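Local atomic coordinates of spore germination protein GerM (Bacillus subtilis subsp. subtilis str. 168, PDB entry 6GZB), a protein that is of unknown biochemical function but affects both sporulation and germination. Residues Ile263-Val268 with Asp304-Val308; Val66-Pro71 with Gln335-Phe341; Pro97-Arg101 with Asn209-Tyr214. All coordinates share one frame; numbering follows the deposited sequence.

Overall arrangement
The three contacts illustrate how one chain can be tied together within one sequence-family region and between distant parts. Contact 1 joins neighbouring parallel strands inside the second sequence-family region; contacts 2 and 3 bring parts from far apart in the sequence onto the first. Contacts 2 and 3 share the sheet holding strand 65-73 and touch each other, whereas contact 1 lies apart, its centre about 31 Å from that of contact 3 and across the chain's centre. All three are partly buried. Contact 1 relies on backbone bonds and small aliphatic groups, contact 2 on backbone bonds supplemented by threonine and asparagine side chains, and contact 3 on an aromatic pair with water bridges and polar side chains.

Contact 1 of 3, residues Ile263-Val268 with Asp304-Val308; sequences IKDGRV and DVKSV
Gly266 meets Val305, Lys306 and Ser307 where two parallel strands begin, and its carbonyl is the focus of the tight part. Gly266 O accepts two successive amides: Lys306 N at 2.7 Å, in the carbonyl plane and on a lone pair, and Ser307 N at 3.1 Å, tilted out of that plane. Two residues further on, Val268 N reaches Ser307 O over 2.9 Å in a nearly straight bond. The second corner of the type I' turn Lys264-Arg267 suits glycine twice over: the phi of Gly266 is positive, and Gly266 CA already lies 3.0 Å from Asp304 O, where a beta carbon would be tight.

Aliphatic groups close one side. Val268 CG2 rests against Val305 CG1 at 3.8 Å, and Ile263 CD1 arrives at the other methyl, Val305 CG2, at 4.1 Å. Ile263 gets there because CG1 stands anti to its backbone N (chi1 180°), which carries CD1 out toward Val305. On the other face of the sheet Ser307 OG presses against Arg267 CG, 3.1 Å away, and Pro329 lies beside both residues.

The solvent side is looser. The guanidinium end of Arg267, the carboxylate of Asp304 and the amine of Lys306 all lead away, each touching the opposite segment through its inner atoms or backbone alone.

Val308 continues the pairing and packs on Ile295 and Leu299 of helix 289-299. That helix lies in sequence between strands 267-272 and 307-312, so the contact pairs the N-terminal ends of the two parallel strands of a beta-alpha-beta crossover, the first entered through a type I' hairpin.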
loop_
_atom_site.group_PDB
_atom_site.type_symbol
_atom_site.label_atom_id
_atom_site.label_comp_id
_atom_site.label_asym_id
_atom_site.label_seq_id
_atom_site.Cartn_x
_atom_site.Cartn_y
_atom_site.Cartn_z
ATOM N N ILE A 263 2.376 -22.486 2.832
ATOM C CA ILE A 263 2.670 -21.810 1.588
ATOM C C ILE A 263 3.328 -22.761 0.605
ATOM O O ILE A 263 4.205 -23.539 0.963
ATOM C CB ILE A 263 3.547 -20.561 1.803
ATOM C CG1 ILE A 263 3.827 -19.890 0.456
ATOM C CG2 ILE A 263 4.842 -20.923 2.511
ATOM C CD1 ILE A 263 4.253 -18.442 0.571
ATOM N N LYS A 264 2.864 -22.714 -0.636
ATOM C CA LYS A 264 3.347 -23.602 -1.671
ATOM C C LYS A 264 3.237 -22.893 -3.007
ATOM O O LYS A 264 2.140 -22.557 -3.451
ATOM C CB LYS A 264 2.522 -24.894 -1.690
ATOM C CG LYS A 264 3.085 -25.970 -2.614
ATOM C CD LYS A 264 1.996 -26.852 -3.225
ATOM C CE LYS A 264 1.446 -27.864 -2.229
ATOM N NZ LYS A 264 0.854 -29.055 -2.903
ATOM N N ASP A 265 4.382 -22.607 -3.613
ATOM C CA ASP A 265 4.416 -21.938 -4.908
ATOM C C ASP A 265 3.725 -20.577 -4.867
ATOM O O ASP A 265 3.079 -20.180 -5.831
ATOM C CB ASP A 265 3.761 -22.818 -5.974
ATOM C CG ASP A 265 4.767 -23.400 -6.942
ATOM O OD1 ASP A 265 5.216 -22.655 -7.840
ATOM O OD2 ASP A 265 5.123 -24.588 -6.793
ATOM N N GLY A 266 3.879 -19.860 -3.757
ATOM C CA GLY A 266 3.353 -18.502 -3.639
ATOM C C GLY A 266 1.896 -18.460 -3.214
ATOM O O GLY A 266 1.285 -17.391 -3.167
ATOM N N ARG A 267 1.328 -19.629 -2.940
ATOM C CA ARG A 267 -0.064 -19.724 -2.526
ATOM C C ARG A 267 -0.110 -19.982 -1.042
ATOM O O ARG A 267 0.400 -20.987 -0.565
ATOM C CB ARG A 267 -0.794 -20.836 -3.285
ATOM C CG ARG A 267 -0.732 -20.654 -4.797
ATOM C CD ARG A 267 -1.696 -21.551 -5.557
ATOM N NE ARG A 267 -1.139 -21.928 -6.853
ATOM C CZ ARG A 267 -1.844 -22.431 -7.861
ATOM N NH1 ARG A 267 -3.151 -22.626 -7.737
ATOM N NH2 ARG A 267 -1.238 -22.745 -8.998
ATOM N N VAL A 268 -0.713 -19.057 -0.308
ATOM C CA VAL A 268 -0.875 -19.212 1.125
ATOM C C VAL A 268 -2.238 -19.797 1.424
ATOM O O VAL A 268 -3.251 -19.351 0.879
ATOM C CB VAL A 268 -0.735 -17.858 1.845
ATOM C CG1 VAL A 268 -1.017 -18.002 3.333
ATOM C CG2 VAL A 268 0.656 -17.282 1.599
ATOM N N ASP A 304 7.156 -13.299 -2.055
ATOM C CA ASP A 304 6.732 -14.520 -2.709
ATOM C C ASP A 304 5.286 -14.954 -2.504
ATOM O O ASP A 304 4.959 -16.072 -2.792
ATOM C CB ASP A 304 7.682 -15.683 -2.431
ATOM C CG ASP A 304 9.133 -15.324 -2.645
ATOM O OD1 ASP A 304 9.498 -14.877 -3.729
ATOM O OD2 ASP A 304 9.908 -15.507 -1.710
ATOM N N VAL A 305 4.425 -14.080 -2.012
ATOM C CA VAL A 305 3.041 -14.438 -1.839
ATOM C C VAL A 305 2.277 -13.907 -3.028
ATOM O O VAL A 305 2.286 -12.737 -3.275
ATOM C CB VAL A 305 2.459 -13.885 -0.551
ATOM C CG1 VAL A 305 0.978 -14.153 -0.482
ATOM C CG2 VAL A 305 3.159 -14.454 0.646
ATOM N N LYS A 306 1.620 -14.788 -3.758
ATOM C CA LYS A 306 0.877 -14.395 -4.955
ATOM C C LYS A 306 -0.628 -14.580 -4.801
ATOM O O LYS A 306 -1.413 -13.911 -5.476
ATOM C CB LYS A 306 1.379 -15.180 -6.167
ATOM C CG LYS A 306 2.858 -14.966 -6.469
ATOM C CD LYS A 306 3.182 -13.497 -6.725
ATOM C CE LYS A 306 4.545 -13.312 -7.384
ATOM N NZ LYS A 306 5.170 -12.008 -7.021
ATOM N N SER A 307 -1.039 -15.464 -3.898
ATOM C CA SER A 307 -2.458 -15.756 -3.733
ATOM C C SER A 307 -2.749 -16.342 -2.363
ATOM O O SER A 307 -1.849 -16.816 -1.673
ATOM C CB SER A 307 -2.927 -16.728 -4.822
ATOM O OG SER A 307 -2.367 -18.016 -4.631
ATOM N N VAL A 308 -4.015 -16.298 -1.969
ATOM C CA VAL A 308 -4.432 -16.727 -0.641
ATOM C C VAL A 308 -5.695 -17.567 -0.747
ATOM O O VAL A 308 -6.689 -17.131 -1.326
ATOM C CB VAL A 308 -4.746 -15.524 0.268
ATOM C CG1 VAL A 308 -5.048 -15.985 1.690
ATOM C CG2 VAL A 308 -3.609 -14.520 0.229
#

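Contact 2 of 3, residues Val66-Pro71 with Gln335-Phe341; sequences VAQTLP and QVNTGSF
Thr69 and Asn337 supply most of the polar grip between strand 65-73 and the C-terminal tail. Thr69 is held on three atoms. Its amide, Thr69 N, gives a nearly straight bond of 2.9 Å to Asn337 O, although it comes from above the carbonyl plane. Its carbonyl, Thr69 O, receives Gly339 N at 2.9 Å. Its hydroxyl, Thr69 OG1, donates to Val336 O over 2.7 Å; with chi1 at -73° the oxygen stands beside the backbone N, which turns CG2 toward the aliphatic part of Gln335.

Asn337 approaches with its side chain toward the strand. Asn337 ND2 donates to Ala67 O at 2.9 Å, and that oxygen lies close to the amide plane. The same carbonyl is also met by Gln68 NE2, 3.1 Å from Ala67 O, so two side-chain amides grip one buried backbone oxygen. The other end of the Asn337 amide, OD1, accepts from Tyr215 N, fixing which way the group is turned. Gln68 is engaged further by two waters, one passing from NE2 to Thr338 O, the other from OE1 to Ser340 N.

Phe341, the last residue, makes the apolar end. Phe341 CZ lies 3.6 Å from Pro71 CG and Phe341 CD1 3.9 Å from Leu70 CD2. Between the two halves Gly339 passes close over Leu70, where a beta carbon would collide with CD2.

The chemistry implies a tail that runs along the outer edge of a sheet without becoming a full strand: a single bridge at Thr69 and Thr338, supplemented by side-chain bonds to backbone carbonyls, ties the C-terminus onto the outermost strand of the sheet in the first sequence-family region.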
loop_
_atom_site.group_PDB
_atom_site.type_symbol
_atom_site.label_atom_id
_atom_site.label_comp_id
_atom_site.label_asym_id
_atom_site.label_seq_id
_atom_site.Cartn_x
_atom_site.Cartn_y
_atom_site.Cartn_z
ATOM N N VAL A 66 -2.071 6.789 0.257
ATOM C CA VAL A 66 -3.026 5.754 -0.132
ATOM C C VAL A 66 -3.077 5.650 -1.648
ATOM O O VAL A 66 -3.094 6.665 -2.343
ATOM C CB VAL A 66 -4.466 6.098 0.313
ATOM C CG1 VAL A 66 -5.366 4.894 0.095
ATOM C CG2 VAL A 66 -4.511 6.554 1.763
ATOM N N ALA A 67 -3.163 4.428 -2.152
ATOM C CA ALA A 67 -3.343 4.202 -3.583
ATOM C C ALA A 67 -4.743 4.655 -3.996
ATOM O O ALA A 67 -5.723 4.319 -3.343
ATOM C CB ALA A 67 -3.154 2.723 -3.915
ATOM N N GLN A 68 -4.813 5.452 -5.061
ATOM C CA GLN A 68 -6.037 5.627 -5.818
ATOM C C GLN A 68 -5.792 5.277 -7.272
ATOM O O GLN A 68 -4.925 5.861 -7.919
ATOM C CB GLN A 68 -6.545 7.060 -5.705
ATOM C CG GLN A 68 -7.061 7.413 -4.322
ATOM C CD GLN A 68 -8.423 6.813 -4.055
ATOM O OE1 GLN A 68 -9.442 7.332 -4.521
ATOM N NE2 GLN A 68 -8.451 5.695 -3.327
ATOM N N THR A 69 -6.524 4.279 -7.766
ATOM C CA THR A 69 -6.318 3.794 -9.127
ATOM C C THR A 69 -7.183 4.573 -10.100
ATOM O O THR A 69 -8.402 4.620 -9.961
ATOM C CB THR A 69 -6.588 2.286 -9.234
ATOM O OG1 THR A 69 -5.513 1.574 -8.603
ATOM C CG2 THR A 69 -6.660 1.853 -10.694
ATOM N N LEU A 70 -6.525 5.276 -11.016
ATOM C CA LEU A 70 -7.159 6.331 -11.798
ATOM C C LEU A 70 -6.754 6.227 -13.266
ATOM O O LEU A 70 -5.685 5.709 -13.576
ATOM C CB LEU A 70 -6.771 7.702 -11.242
ATOM C CG LEU A 70 -7.363 8.006 -9.871
ATOM C CD1 LEU A 70 -6.706 9.236 -9.262
ATOM C CD2 LEU A 70 -8.874 8.170 -9.977
ATOM N N PRO A 71 -7.616 6.714 -14.174
ATOM C CA PRO A 71 -7.380 6.593 -15.613
ATOM C C PRO A 71 -6.346 7.588 -16.122
ATOM O O PRO A 71 -6.545 8.791 -16.017
ATOM C CB PRO A 71 -8.754 6.901 -16.221
ATOM C CG PRO A 71 -9.405 7.807 -15.240
ATOM C CD PRO A 71 -8.872 7.429 -13.879
ATOM N N GLN A 335 -7.056 -3.854 -9.746
ATOM C CA GLN A 335 -7.091 -2.430 -9.448
ATOM C C GLN A 335 -7.271 -2.229 -7.953
ATOM O O GLN A 335 -8.326 -2.535 -7.405
ATOM C CB GLN A 335 -8.244 -1.762 -10.207
ATOM C CG GLN A 335 -8.079 -1.826 -11.715
ATOM C CD GLN A 335 -9.203 -1.149 -12.468
ATOM O OE1 GLN A 335 -9.968 -0.360 -11.909
ATOM N NE2 GLN A 335 -9.303 -1.447 -13.751
ATOM N N VAL A 336 -6.238 -1.714 -7.297
ATOM C CA VAL A 336 -6.319 -1.381 -5.877
ATOM C C VAL A 336 -6.970 -0.006 -5.693
ATOM O O VAL A 336 -6.455 0.993 -6.180
ATOM C CB VAL A 336 -4.918 -1.364 -5.240
ATOM C CG1 VAL A 336 -5.000 -0.991 -3.762
ATOM C CG2 VAL A 336 -4.240 -2.713 -5.426
ATOM N N ASN A 337 -8.109 0.043 -5.006
ATOM C CA ASN A 337 -8.731 1.327 -4.650
ATOM C C ASN A 337 -9.073 2.142 -5.901
ATOM O O ASN A 337 -8.594 3.262 -6.081
ATOM C CB ASN A 337 -7.784 2.162 -3.777
ATOM C CG ASN A 337 -7.558 1.565 -2.402
ATOM O OD1 ASN A 337 -8.355 0.771 -1.918
ATOM N ND2 ASN A 337 -6.512 2.030 -1.725
ATOM N N THR A 338 -9.888 1.581 -6.780
ATOM C CA THR A 338 -10.361 2.330 -7.931
ATOM C C THR A 338 -10.974 3.616 -7.427
ATOM O O THR A 338 -11.733 3.608 -6.469
ATOM C CB THR A 338 -11.394 1.527 -8.743
ATOM O OG1 THR A 338 -10.784 0.312 -9.188
ATOM C CG2 THR A 338 -11.853 2.323 -9.956
ATOM N N GLY A 339 -10.521 4.733 -7.975
ATOM C CA GLY A 339 -10.997 6.032 -7.536
ATOM C C GLY A 339 -12.351 6.391 -8.125
ATOM O O GLY A 339 -12.770 5.823 -9.135
ATOM N N SER A 340 -13.042 7.322 -7.470
ATOM C CA SER A 340 -14.248 7.946 -8.029
ATOM C C SER A 340 -14.068 9.452 -8.144
ATOM O O SER A 340 -13.778 10.137 -7.170
ATOM C CB SER A 340 -15.460 7.660 -7.150
ATOM O OG SER A 340 -15.768 6.279 -7.170
ATOM N N PHE A 341 -14.242 9.966 -9.349
ATOM C CA PHE A 341 -14.187 11.393 -9.573
ATOM C C PHE A 341 -15.331 11.828 -10.476
ATOM O O PHE A 341 -15.389 12.995 -10.836
ATOM C CB PHE A 341 -12.846 11.782 -10.203
ATOM C CG PHE A 341 -12.549 11.058 -11.476
ATOM C CD1 PHE A 341 -12.068 9.766 -11.448
ATOM C CD2 PHE A 341 -12.828 11.642 -12.703
ATOM C CE1 PHE A 341 -11.859 9.065 -12.623
ATOM C CE2 PHE A 341 -12.615 10.952 -13.882
ATOM C CZ PHE A 341 -12.126 9.659 -13.843
HETATM O O HOH W 1 -10.994 3.840 -3.874
HETATM O O HOH W 2 -12.180 7.786 -4.598
#

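Contact 3 of 3, residues Pro97-Arg101 with Asn209-Tyr214; sequences PNGFR and NEDSEY
Phe100 and Tyr214 form the aromatic part of this contact. The edge of Phe100 points at the face of Tyr214 in an edge-to-face pair, with ring centroids 5.0 Å apart and planes at 58°; Phe100 CZ stands over the centre of the tyrosine ring, 3.7 Å from Tyr214 CZ. The Asn209 amide comes in almost perpendicular to the Phe100 ring, its ND2 lying 3.6 Å from Phe100 CE1.

One direct polar bond joins the two segments. Asn98 ND2 reaches Glu210 OE1 at 2.6 Å, arriving from above the carboxylate plane, but Glu210 is poorly ordered and the bond should be read with caution.

Water does the rest of the bridging. One molecule donates to both Asn98 O and Asp211 OD2. Another donates to Gly99 O and Tyr214 OH while accepting from Asn209 ND2, so it joins the Gly99 carbonyl to two side chains of the other segment. Tyr214 OH has a second mate in Asp60. Replacing Tyr214 by an alanine would probably open a gap beside Phe100 and leave both this water and Asp60 without their hydroxyl partner.

Local bonds shape the two loops. Asn209 OD1 accepts Ser212 N at 3.0 Å, nearly along the C=O axis, in an Asx motif; chi1 of 55° tucks CG between the backbone N and carbonyl carbon and brings OD1 back over the loop. In the other segment, Pro97-Phe100 is a type II turn with Gly99 at the position that favours glycine.

Phe100 belongs to short strand 100-101 and packs on strands 51-60 and 65-73. Tyr214 lies near the start of strand 213-223, which pairs with strand 198-208, and its side chain rests on Val66. The contact thus lays the tip of that hairpin against side chains of the three-stranded sheet, Val66 and Asp60 among them, beside the turn leading into strand 100-101, with Asn337 of the C-terminal tail alongside.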
loop_
_atom_site.group_PDB
_atom_site.type_symbol
_atom_site.label_atom_id
_atom_site.label_comp_id
_atom_site.label_asym_id
_atom_site.label_seq_id
_atom_site.Cartn_x
_atom_site.Cartn_y
_atom_site.Cartn_z
ATOM N N PRO A 97 -9.982 12.420 -6.820
ATOM C CA PRO A 97 -11.148 12.085 -6.016
ATOM C C PRO A 97 -11.320 12.996 -4.810
ATOM O O PRO A 97 -10.336 13.473 -4.227
ATOM C CB PRO A 97 -10.868 10.647 -5.564
ATOM C CG PRO A 97 -9.944 10.107 -6.597
ATOM C CD PRO A 97 -9.096 11.265 -7.016
ATOM N N ASN A 98 -12.565 13.148 -4.383
ATOM C CA ASN A 98 -12.876 13.867 -3.159
ATOM C C ASN A 98 -12.209 13.181 -1.965
ATOM O O ASN A 98 -12.248 11.957 -1.833
ATOM C CB ASN A 98 -14.396 13.925 -2.939
ATOM C CG ASN A 98 -15.116 14.774 -3.981
ATOM O OD1 ASN A 98 -14.544 15.688 -4.574
ATOM N ND2 ASN A 98 -16.391 14.480 -4.190
ATOM N N GLY A 99 -11.667 13.987 -1.059
ATOM C CA GLY A 99 -11.049 13.484 0.163
ATOM C C GLY A 99 -9.581 13.126 -0.023
ATOM O O GLY A 99 -8.977 12.490 0.841
ATOM N N PHE A 100 -9.017 13.510 -1.161
ATOM C CA PHE A 100 -7.606 13.266 -1.449
ATOM C C PHE A 100 -6.958 14.522 -2.000
ATOM O O PHE A 100 -7.627 15.334 -2.639
ATOM C CB PHE A 100 -7.453 12.138 -2.477
ATOM C CG PHE A 100 -7.856 10.797 -1.961
ATOM C CD1 PHE A 100 -9.181 10.389 -2.019
ATOM C CD2 PHE A 100 -6.920 9.957 -1.376
ATOM C CE1 PHE A 100 -9.554 9.154 -1.532
ATOM C CE2 PHE A 100 -7.300 8.738 -0.852
ATOM C CZ PHE A 100 -8.616 8.332 -0.944
ATOM N N ARG A 101 -5.644 14.640 -1.816
ATOM C CA ARG A 101 -4.882 15.734 -2.410
ATOM C C ARG A 101 -3.623 15.214 -3.097
ATOM O O ARG A 101 -3.152 14.121 -2.799
ATOM C CB ARG A 101 -4.504 16.779 -1.351
ATOM C CG ARG A 101 -3.581 16.278 -0.249
ATOM C CD ARG A 101 -3.237 17.394 0.744
ATOM N NE ARG A 101 -2.665 16.916 2.014
ATOM C CZ ARG A 101 -1.386 17.059 2.373
ATOM N NH1 ARG A 101 -0.518 17.629 1.560
ATOM N NH2 ARG A 101 -0.966 16.604 3.540
ATOM N N ASN A 209 -14.780 7.432 2.654
ATOM C CA ASN A 209 -15.302 8.780 2.552
ATOM C C ASN A 209 -16.669 8.748 1.865
ATOM O O ASN A 209 -17.273 7.686 1.705
ATOM C CB ASN A 209 -14.315 9.667 1.786
ATOM C CG ASN A 209 -13.956 9.105 0.424
ATOM O OD1 ASN A 209 -14.671 8.266 -0.139
ATOM N ND2 ASN A 209 -12.842 9.580 -0.125
ATOM N N GLU A 210 -17.174 9.921 1.514
ATOM C CA GLU A 210 -18.478 10.029 0.873
ATOM C C GLU A 210 -18.640 8.997 -0.241
ATOM O O GLU A 210 -19.619 8.275 -0.257
ATOM C CB GLU A 210 -18.672 11.438 0.316
ATOM C CG GLU A 210 -17.410 12.047 -0.273
ATOM C CD GLU A 210 -17.707 13.231 -1.166
ATOM O OE1 GLU A 210 -17.721 13.053 -2.407
ATOM O OE2 GLU A 210 -17.959 14.328 -0.623
ATOM N N ASP A 211 -17.641 8.879 -1.117
ATOM C CA ASP A 211 -17.751 8.087 -2.345
ATOM C C ASP A 211 -17.519 6.586 -2.158
ATOM O O ASP A 211 -18.069 5.782 -2.914
ATOM C CB ASP A 211 -16.739 8.562 -3.388
ATOM C CG ASP A 211 -16.909 10.015 -3.767
ATOM O OD1 ASP A 211 -18.061 10.459 -3.978
ATOM O OD2 ASP A 211 -15.868 10.687 -3.944
ATOM N N SER A 212 -16.573 6.213 -1.300
ATOM C CA SER A 212 -16.087 4.837 -1.296
ATOM C C SER A 212 -15.362 4.404 -0.023
ATOM O O SER A 212 -14.952 5.217 0.803
ATOM C CB SER A 212 -15.181 4.586 -2.509
ATOM O OG SER A 212 -13.964 5.310 -2.407
ATOM N N GLU A 213 -15.288 3.088 0.142
ATOM C CA GLU A 213 -14.297 2.445 0.984
ATOM C C GLU A 213 -12.984 2.309 0.217
ATOM O O GLU A 213 -12.974 2.127 -0.996
ATOM C CB GLU A 213 -14.764 1.044 1.372
ATOM C CG GLU A 213 -15.957 0.980 2.308
ATOM C CD GLU A 213 -16.357 -0.456 2.613
ATOM O OE1 GLU A 213 -16.299 -1.292 1.691
ATOM O OE2 GLU A 213 -16.661 -0.766 3.783
ATOM N N TYR A 214 -11.874 2.385 0.937
ATOM C CA TYR A 214 -10.585 2.145 0.340
ATOM C C TYR A 214 -9.614 1.589 1.370
ATOM O O TYR A 214 -9.892 1.581 2.557
ATOM C CB TYR A 214 -10.038 3.422 -0.307
ATOM C CG TYR A 214 -9.943 4.620 0.617
ATOM C CD1 TYR A 214 -8.780 4.884 1.314
ATOM C CD2 TYR A 214 -10.972 5.548 0.697
ATOM C CE1 TYR A 214 -8.679 5.977 2.151
ATOM C CE2 TYR A 214 -10.863 6.675 1.494
ATOM C CZ TYR A 214 -9.717 6.883 2.220
ATOM O OH TYR A 214 -9.579 8.007 2.996
HETATM O O HOH W 3 -13.220 9.649 -2.948
HETATM O O HOH W 4 -10.619 10.527 1.820
#